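PDB 2OXB: beta-fructofuranosidase, insoluble isoenzyme CWINV1 from Arabidopsis thaliana, which is a cell-wall invertase that hydrolyses terminal non-reducing beta-D-fructofuranoside residues of sucrose and 1-kestose, and less readily of neokestose and levan. Local coordinates for residues S218-L230 / Y242-F254. The protein carries 1 engineered substitution. Numbering follows the deposited sequence.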
ATOM      1  N   SER A 218     -13.520   9.477  16.004  1.00 41.25           N
ATOM      2  CA  SER A 218     -13.689   8.876  17.333  1.00 43.07           C
ATOM      3  C   SER A 218     -12.709   9.463  18.361  1.00 43.83           C
ATOM      4  O   SER A 218     -11.496   9.467  18.138  1.00 42.86           O
ATOM      5  CB  SER A 218     -13.472   7.358  17.260  1.00 43.83           C
ATOM      6  OG  SER A 218     -14.256   6.768  16.247  1.00 45.48           O
ATOM      7  N   PHE A 219     -13.229   9.934  19.495  1.00 44.53           N
ATOM      8  CA  PHE A 219     -12.373  10.526  20.527  1.00 45.26           C
ATOM      9  C   PHE A 219     -12.622   9.992  21.940  1.00 46.85           C
ATOM     10  O   PHE A 219     -13.757   9.686  22.310  1.00 46.53           O
ATOM     11  CB  PHE A 219     -12.536  12.048  20.514  1.00 42.65           C
ATOM     12  CG  PHE A 219     -13.950  12.492  20.647  1.00 40.30           C
ATOM     13  CD1 PHE A 219     -14.533  12.634  21.904  1.00 40.75           C
ATOM     14  CD2 PHE A 219     -14.730  12.695  19.515  1.00 38.12           C
ATOM     15  CE1 PHE A 219     -15.874  12.966  22.034  1.00 38.24           C
ATOM     16  CE2 PHE A 219     -16.071  13.025  19.630  1.00 38.02           C
ATOM     17  CZ  PHE A 219     -16.648  13.160  20.896  1.00 37.89           C
ATOM     18  N   GLY A 220     -11.539   9.887  22.709  1.00 47.33           N
ATOM     19  CA  GLY A 220     -11.591   9.399  24.079  1.00 48.02           C
ATOM     20  C   GLY A 220     -12.846   8.706  24.603  1.00 48.70           C
ATOM     21  O   GLY A 220     -13.670   9.335  25.275  1.00 48.80           O
ATOM     22  N   GLU A 221     -12.998   7.415  24.313  1.00 48.22           N
ATOM     23  CA  GLU A 221     -14.152   6.647  24.794  1.00 48.06           C
ATOM     24  C   GLU A 221     -13.719   5.811  26.020  1.00 49.41           C
ATOM     25  O   GLU A 221     -12.680   5.145  25.986  1.00 50.91           O
ATOM     26  CB  GLU A 221     -14.696   5.723  23.684  1.00 46.37           C
ATOM     27  CG  GLU A 221     -15.147   6.433  22.394  1.00 43.23           C
ATOM     28  CD  GLU A 221     -14.030   6.583  21.371  1.00 42.83           C
ATOM     29  OE1 GLU A 221     -14.007   7.599  20.647  1.00 41.40           O
ATOM     30  OE2 GLU A 221     -13.179   5.679  21.275  1.00 41.82           O
ATOM     31  N   PRO A 222     -14.503   5.849  27.120  1.00 49.48           N
ATOM     32  CA  PRO A 222     -14.227   5.114  28.369  1.00 48.47           C
ATOM     33  C   PRO A 222     -14.347   3.593  28.290  1.00 47.19           C
ATOM     34  O   PRO A 222     -13.824   2.867  29.140  1.00 47.41           O
ATOM     35  CB  PRO A 222     -15.227   5.719  29.352  1.00 49.41           C
ATOM     36  CG  PRO A 222     -16.388   6.063  28.468  1.00 51.31           C
ATOM     37  CD  PRO A 222     -15.717   6.675  27.259  1.00 50.15           C
ATOM     38  N   ASN A 223     -15.047   3.117  27.268  1.00 45.63           N
ATOM     39  CA  ASN A 223     -15.229   1.687  27.072  1.00 44.04           C
ATOM     40  C   ASN A 223     -14.220   1.152  26.047  1.00 43.99           C
ATOM     41  O   ASN A 223     -13.484   0.207  26.338  1.00 44.22           O
ATOM     42  CB  ASN A 223     -16.671   1.399  26.627  1.00 40.20           C
ATOM     43  CG  ASN A 223     -17.351   2.618  26.018  1.00 39.05           C
ATOM     44  OD1 ASN A 223     -17.881   3.484  26.731  1.00 36.13           O
ATOM     45  ND2 ASN A 223     -17.328   2.698  24.690  1.00 36.62           N
ATOM     46  N   GLU A 224     -14.179   1.764  24.860  1.00 43.37           N
ATOM     47  CA  GLU A 224     -13.251   1.355  23.795  1.00 43.17           C
ATOM     48  C   GLU A 224     -11.877   1.999  23.998  1.00 43.74           C
ATOM     49  O   GLU A 224     -11.771   3.090  24.557  1.00 44.50           O
ATOM     50  CB  GLU A 224     -13.823   1.728  22.407  1.00 42.02           C
ATOM     51  CG  GLU A 224     -12.850   1.584  21.223  1.00 40.66           C
ATOM     52  CD  GLU A 224     -13.543   1.552  19.846  1.00 41.19           C
ATOM     53  OE1 GLU A 224     -14.376   2.436  19.545  1.00 38.96           O
ATOM     54  OE2 GLU A 224     -13.239   0.635  19.053  1.00 41.16           O
ATOM     55  N   ILE A 225     -10.825   1.310  23.565  1.00 43.91           N
ATOM     56  CA  ILE A 225      -9.465   1.830  23.695  1.00 44.21           C
ATOM     57  C   ILE A 225      -8.913   2.111  22.300  1.00 43.61           C
ATOM     58  O   ILE A 225      -8.695   1.192  21.513  1.00 44.02           O
ATOM     59  CB  ILE A 225      -8.543   0.816  24.420  1.00 45.33           C
ATOM     60  CG1 ILE A 225      -9.132   0.455  25.795  1.00 46.97           C
ATOM     61  CG2 ILE A 225      -7.149   1.402  24.585  1.00 45.05           C
ATOM     62  CD1 ILE A 225      -9.201   1.620  26.785  1.00 47.17           C
ATOM     63  N   LEU A 226      -8.705   3.389  21.998  1.00 42.84           N
ATOM     64  CA  LEU A 226      -8.193   3.809  20.698  1.00 41.92           C
ATOM     65  C   LEU A 226      -6.701   4.139  20.684  1.00 40.80           C
ATOM     66  O   LEU A 226      -6.096   4.457  21.713  1.00 40.01           O
ATOM     67  CB  LEU A 226      -8.965   5.037  20.204  1.00 43.58           C
ATOM     68  CG  LEU A 226     -10.397   4.834  19.717  1.00 45.13           C
ATOM     69  CD1 LEU A 226     -11.038   6.188  19.409  1.00 45.63           C
ATOM     70  CD2 LEU A 226     -10.383   3.945  18.471  1.00 46.84           C
ATOM     71  N   LYS A 227      -6.121   4.070  19.490  1.00 38.62           N
ATOM     72  CA  LYS A 227      -4.708   4.379  19.280  1.00 35.27           C
ATOM     73  C   LYS A 227      -4.693   5.187  17.991  1.00 31.57           C
ATOM     74  O   LYS A 227      -5.727   5.322  17.338  1.00 31.36           O
ATOM     75  CB  LYS A 227      -3.899   3.086  19.099  1.00 37.21           C
ATOM     76  CG  LYS A 227      -2.432   3.183  19.516  1.00 37.88           C
ATOM     77  CD  LYS A 227      -2.280   3.319  21.028  1.00 40.56           C
ATOM     78  CE  LYS A 227      -2.507   1.989  21.752  1.00 41.73           C
ATOM     79  NZ  LYS A 227      -1.488   0.949  21.404  1.00 42.80           N
ATOM     80  N   HIS A 228      -3.540   5.732  17.622  1.00 28.16           N
ATOM     81  CA  HIS A 228      -3.456   6.492  16.387  1.00 24.46           C
ATOM     82  C   HIS A 228      -2.279   6.128  15.513  1.00 23.23           C
ATOM     83  O   HIS A 228      -1.207   5.765  16.001  1.00 21.43           O
ATOM     84  CB  HIS A 228      -3.486   7.996  16.667  1.00 22.95           C
ATOM     85  CG  HIS A 228      -4.863   8.504  16.950  1.00 24.93           C
ATOM     86  ND1 HIS A 228      -5.568   8.142  18.078  1.00 24.94           N
ATOM     87  CD2 HIS A 228      -5.715   9.240  16.198  1.00 25.07           C
ATOM     88  CE1 HIS A 228      -6.793   8.625  18.004  1.00 24.51           C
ATOM     89  NE2 HIS A 228      -6.910   9.294  16.874  1.00 27.41           N
ATOM     90  N   VAL A 229      -2.527   6.195  14.205  1.00 23.55           N
ATOM     91  CA  VAL A 229      -1.544   5.892  13.171  1.00 22.96           C
ATOM     92  C   VAL A 229      -1.428   7.047  12.164  1.00 23.83           C
ATOM     93  O   VAL A 229      -2.370   7.364  11.434  1.00 22.14           O
ATOM     94  CB  VAL A 229      -1.925   4.624  12.350  1.00 22.64           C
ATOM     95  CG1 VAL A 229      -0.748   4.217  11.452  1.00 22.03           C
ATOM     96  CG2 VAL A 229      -2.326   3.494  13.267  1.00 20.46           C
ATOM     97  N   LEU A 230      -0.261   7.671  12.144  1.00 24.49           N
ATOM     98  CA  LEU A 230       0.017   8.733  11.206  1.00 24.51           C
ATOM     99  C   LEU A 230       0.985   8.102  10.224  1.00 23.69           C
ATOM    100  O   LEU A 230       2.038   7.600  10.618  1.00 22.12           O
ATOM    101  CB  LEU A 230       0.697   9.933  11.881  1.00 27.56           C
ATOM    102  CG  LEU A 230       1.177  11.073  10.952  1.00 27.57           C
ATOM    103  CD1 LEU A 230      -0.008  11.869  10.488  1.00 24.40           C
ATOM    104  CD2 LEU A 230       2.166  11.984  11.666  1.00 29.31           C
ATOM    105  N   TYR A 242       4.635   4.531   8.677  1.00 15.71           N
ATOM    106  CA  TYR A 242       3.557   4.927   9.569  1.00 17.35           C
ATOM    107  C   TYR A 242       4.135   4.837  10.951  1.00 20.57           C
ATOM    108  O   TYR A 242       5.318   4.533  11.136  1.00 20.43           O
ATOM    109  CB  TYR A 242       2.305   4.027   9.446  1.00 17.70           C
ATOM    110  CG  TYR A 242       2.545   2.560   9.726  1.00 16.26           C
ATOM    111  CD1 TYR A 242       2.373   2.025  11.000  1.00 15.95           C
ATOM    112  CD2 TYR A 242       3.012   1.723   8.722  1.00 17.00           C
ATOM    113  CE1 TYR A 242       2.669   0.683  11.259  1.00 15.85           C
ATOM    114  CE2 TYR A 242       3.317   0.387   8.964  1.00 16.45           C
ATOM    115  CZ  TYR A 242       3.149  -0.135  10.220  1.00 15.95           C
ATOM    116  OH  TYR A 242       3.479  -1.462  10.429  1.00 14.20           O
ATOM    117  N   THR A 243       3.299   5.117  11.929  1.00 23.16           N
ATOM    118  CA  THR A 243       3.735   5.079  13.294  1.00 25.23           C
ATOM    119  C   THR A 243       2.475   5.131  14.097  1.00 26.84           C
ATOM    120  O   THR A 243       1.486   5.757  13.696  1.00 26.39           O
ATOM    121  CB  THR A 243       4.614   6.279  13.626  1.00 26.93           C
ATOM    122  OG1 THR A 243       4.313   6.746  14.947  1.00 29.42           O
ATOM    123  CG2 THR A 243       4.384   7.406  12.619  1.00 28.23           C
ATOM    124  N   ILE A 244       2.522   4.449  15.231  1.00 28.22           N
ATOM    125  CA  ILE A 244       1.397   4.346  16.143  1.00 29.03           C
ATOM    126  C   ILE A 244       1.690   5.124  17.437  1.00 30.82           C
ATOM    127  O   ILE A 244       2.839   5.211  17.864  1.00 29.78           O
ATOM    128  CB  ILE A 244       1.146   2.861  16.453  1.00 26.32           C
ATOM    129  CG1 ILE A 244       1.169   2.056  15.138  1.00 24.66           C
ATOM    130  CG2 ILE A 244      -0.184   2.707  17.159  1.00 28.06           C
ATOM    131  CD1 ILE A 244       1.354   0.542  15.303  1.00 20.80           C
ATOM    132  N   GLY A 245       0.652   5.698  18.045  1.00 32.34           N
ATOM    133  CA  GLY A 245       0.842   6.447  19.274  1.00 32.66           C
ATOM    134  C   GLY A 245      -0.437   6.930  19.931  1.00 33.40           C
ATOM    135  O   GLY A 245      -1.418   6.199  20.020  1.00 35.47           O
ATOM    136  N   THR A 246      -0.430   8.167  20.406  1.00 34.34           N
ATOM    137  CA  THR A 246      -1.607   8.733  21.057  1.00 35.19           C
ATOM    138  C   THR A 246      -1.850  10.108  20.434  1.00 35.53           C
ATOM    139  O   THR A 246      -1.075  10.545  19.592  1.00 34.71           O
ATOM    140  CB  THR A 246      -1.378   8.872  22.585  1.00 36.09           C
ATOM    141  OG1 THR A 246      -0.407   7.904  23.016  1.00 36.18           O
ATOM    142  CG2 THR A 246      -2.683   8.625  23.349  1.00 35.13           C
ATOM    143  N   TYR A 247      -2.915  10.788  20.833  1.00 36.06           N
ATOM    144  CA  TYR A 247      -3.196  12.099  20.269  1.00 39.69           C
ATOM    145  C   TYR A 247      -3.683  13.076  21.312  1.00 41.75           C
ATOM    146  O   TYR A 247      -4.884  13.183  21.551  1.00 42.24           O
ATOM    147  CB  TYR A 247      -4.241  11.978  19.159  1.00 40.24           C
ATOM    148  CG  TYR A 247      -4.764  13.296  18.631  1.00 40.30           C
ATOM    149  CD1 TYR A 247      -3.945  14.171  17.917  1.00 41.21           C
ATOM    150  CD2 TYR A 247      -6.091  13.656  18.831  1.00 40.57           C
ATOM    151  CE1 TYR A 247      -4.450  15.378  17.409  1.00 39.54           C
ATOM    152  CE2 TYR A 247      -6.601  14.848  18.340  1.00 39.48           C
ATOM    153  CZ  TYR A 247      -5.791  15.703  17.633  1.00 39.64           C
ATOM    154  OH  TYR A 247      -6.343  16.874  17.150  1.00 37.45           O
ATOM    155  N   ASP A 248      -2.758  13.789  21.942  1.00 43.58           N
ATOM    156  CA  ASP A 248      -3.170  14.752  22.946  1.00 46.98           C
ATOM    157  C   ASP A 248      -3.973  15.818  22.223  1.00 49.37           C
ATOM    158  O   ASP A 248      -3.432  16.626  21.457  1.00 50.77           O
ATOM    159  CB  ASP A 248      -1.965  15.384  23.645  1.00 47.71           C
ATOM    160  CG  ASP A 248      -2.368  16.302  24.797  1.00 47.78           C
ATOM    161  OD1 ASP A 248      -1.466  16.865  25.452  1.00 47.22           O
ATOM    162  OD2 ASP A 248      -3.581  16.462  25.050  1.00 46.78           O
ATOM    163  N   ARG A 249      -5.278  15.799  22.459  1.00 50.32           N
ATOM    164  CA  ARG A 249      -6.185  16.746  21.838  1.00 51.68           C
ATOM    165  C   ARG A 249      -5.837  18.173  22.260  1.00 51.95           C
ATOM    166  O   ARG A 249      -6.172  19.131  21.566  1.00 51.08           O
ATOM    167  CB  ARG A 249      -7.615  16.394  22.240  1.00 53.39           C
ATOM    168  CG  ARG A 249      -7.785  14.909  22.528  1.00 55.20           C
ATOM    169  CD  ARG A 249      -9.241  14.494  22.568  1.00 57.11           C
ATOM    170  NE  ARG A 249      -9.615  13.684  21.405  1.00 57.55           N
ATOM    171  CZ  ARG A 249      -9.690  14.140  20.159  1.00 56.80           C
ATOM    172  NH1 ARG A 249      -9.417  15.411  19.894  1.00 57.41           N
ATOM    173  NH2 ARG A 249     -10.046  13.322  19.180  1.00 55.89           N
ATOM    174  N   VAL A 250      -5.149  18.309  23.391  1.00 52.43           N
ATOM    175  CA  VAL A 250      -4.755  19.620  23.895  1.00 53.86           C
ATOM    176  C   VAL A 250      -3.811  20.324  22.923  1.00 54.00           C
ATOM    177  O   VAL A 250      -4.205  21.285  22.262  1.00 54.74           O
ATOM    178  CB  VAL A 250      -4.070  19.508  25.283  1.00 55.13           C
ATOM    179  CG1 VAL A 250      -3.680  20.895  25.800  1.00 54.46           C
ATOM    180  CG2 VAL A 250      -5.014  18.824  26.268  1.00 55.03           C
ATOM    181  N   LYS A 251      -2.572  19.847  22.832  1.00 53.45           N
ATOM    182  CA  LYS A 251      -1.587  20.443  21.928  1.00 53.06           C
ATOM    183  C   LYS A 251      -1.761  19.996  20.473  1.00 52.67           C
ATOM    184  O   LYS A 251      -0.919  20.287  19.620  1.00 51.88           O
ATOM    185  CB  LYS A 251      -0.168  20.119  22.411  1.00 53.72           C
ATOM    186  CG  LYS A 251       0.235  20.870  23.679  1.00 54.40           C
ATOM    187  CD  LYS A 251       1.355  20.158  24.420  1.00 54.10           C
ATOM    188  CE  LYS A 251       1.829  20.966  25.618  1.00 55.13           C
ATOM    189  NZ  LYS A 251       0.710  21.382  26.509  1.00 55.27           N
ATOM    190  N   ASP A 252      -2.858  19.289  20.205  1.00 52.24           N
ATOM    191  CA  ASP A 252      -3.177  18.811  18.867  1.00 51.55           C
ATOM    192  C   ASP A 252      -1.951  18.166  18.224  1.00 50.59           C
ATOM    193  O   ASP A 252      -1.724  18.274  17.012  1.00 49.19           O
ATOM    194  CB  ASP A 252      -3.661  19.984  18.007  1.00 54.05           C
ATOM    195  CG  ASP A 252      -4.390  21.056  18.824  1.00 56.77           C
ATOM    196  OD1 ASP A 252      -5.191  20.698  19.720  1.00 58.73           O
ATOM    197  OD2 ASP A 252      -4.170  22.261  18.566  1.00 56.24           O
ATOM    198  N   LYS A 253      -1.159  17.491  19.046  1.00 48.95           N
ATOM    199  CA  LYS A 253       0.049  16.857  18.550  1.00 47.21           C
ATOM    200  C   LYS A 253      -0.053  15.351  18.561  1.00 45.65           C
ATOM    201  O   LYS A 253      -0.821  14.767  19.323  1.00 45.09           O
ATOM    202  CB  LYS A 253       1.257  17.285  19.389  1.00 46.49           C
ATOM    203  CG  LYS A 253       2.578  16.712  18.892  1.00 45.72           C
ATOM    204  CD  LYS A 253       3.747  17.130  19.774  1.00 45.63           C
ATOM    205  CE  LYS A 253       5.072  16.653  19.191  1.00 45.82           C
ATOM    206  NZ  LYS A 253       5.087  15.174  18.963  1.00 46.03           N
ATOM    207  N   PHE A 254       0.721  14.724  17.693  1.00 44.41           N
ATOM    208  CA  PHE A 254       0.731  13.286  17.650  1.00 44.15           C
ATOM    209  C   PHE A 254       1.943  12.795  18.423  1.00 44.77           C
ATOM    210  O   PHE A 254       3.069  13.245  18.189  1.00 45.50           O
ATOM    211  CB  PHE A 254       0.799  12.775  16.218  1.00 42.88           C
ATOM    212  CG  PHE A 254       0.805  11.282  16.126  1.00 43.04           C
ATOM    213  CD1 PHE A 254      -0.244  10.536  16.672  1.00 43.65           C
ATOM    214  CD2 PHE A 254       1.871  10.615  15.540  1.00 43.38           C
ATOM    215  CE1 PHE A 254      -0.231   9.146  16.643  1.00 42.75           C
ATOM    216  CE2 PHE A 254       1.895   9.224  15.504  1.00 45.21           C
ATOM    217  CZ  PHE A 254       0.835   8.485  16.060  1.00 44.18           C
TER
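His228 and Gly245 form an antiparallel hydrogen-bonded pair that joins the two strands of a beta hairpin, 226-234 and 240-248. Gly245 N donates to His228 O at 2.8 Å, in the carbonyl plane. The return bond, His228 N to Gly245 O, is longer at 3.2 Å, and its donor stands above the carbonyl plane. Leu230 N gives a third bond to Thr243 O at 3.0 Å. Val229 and Ile244 form the non-hydrogen-bonded pair between them. The short strand segments run at 129°, so the pair is strongly twisted.

Apolar packing lies on both faces of the sheet. On the face of His228 and Leu230, the Phe254 ring spans both residues. Leu230 CB sits over one ring face, a CH-pi contact 4.2 Å from the centroid, while His228 CB meets Phe254 CE1. Phe254 CG is anti to the backbone N (chi1 -180°), which carries the ring toward strand 226-234. Tyr247 CB sits over one face of the His228 imidazole, a CH-pi contact 4.1 Å from its centroid. On the sheet face of Val229 and Ile244, Val229 CG1 packs beside Tyr242 CB at 3.7 Å.

Beyond the strands, the Arg249 guanidinium approaches Phe219 CB obliquely. Its own face lies against Tyr247 CD2.

Backbone bonds of Lys227 with Val206 and of Val229 with Phe204 join the hairpin to strand 201-207, within the five-bladed beta-propeller of family 32 enzymes. Phe203 of that strand packs on both His228 and Phe254. Because Gly245 has no side chain, the Phe254 ring can lie over it and rest on His228 and Leu230.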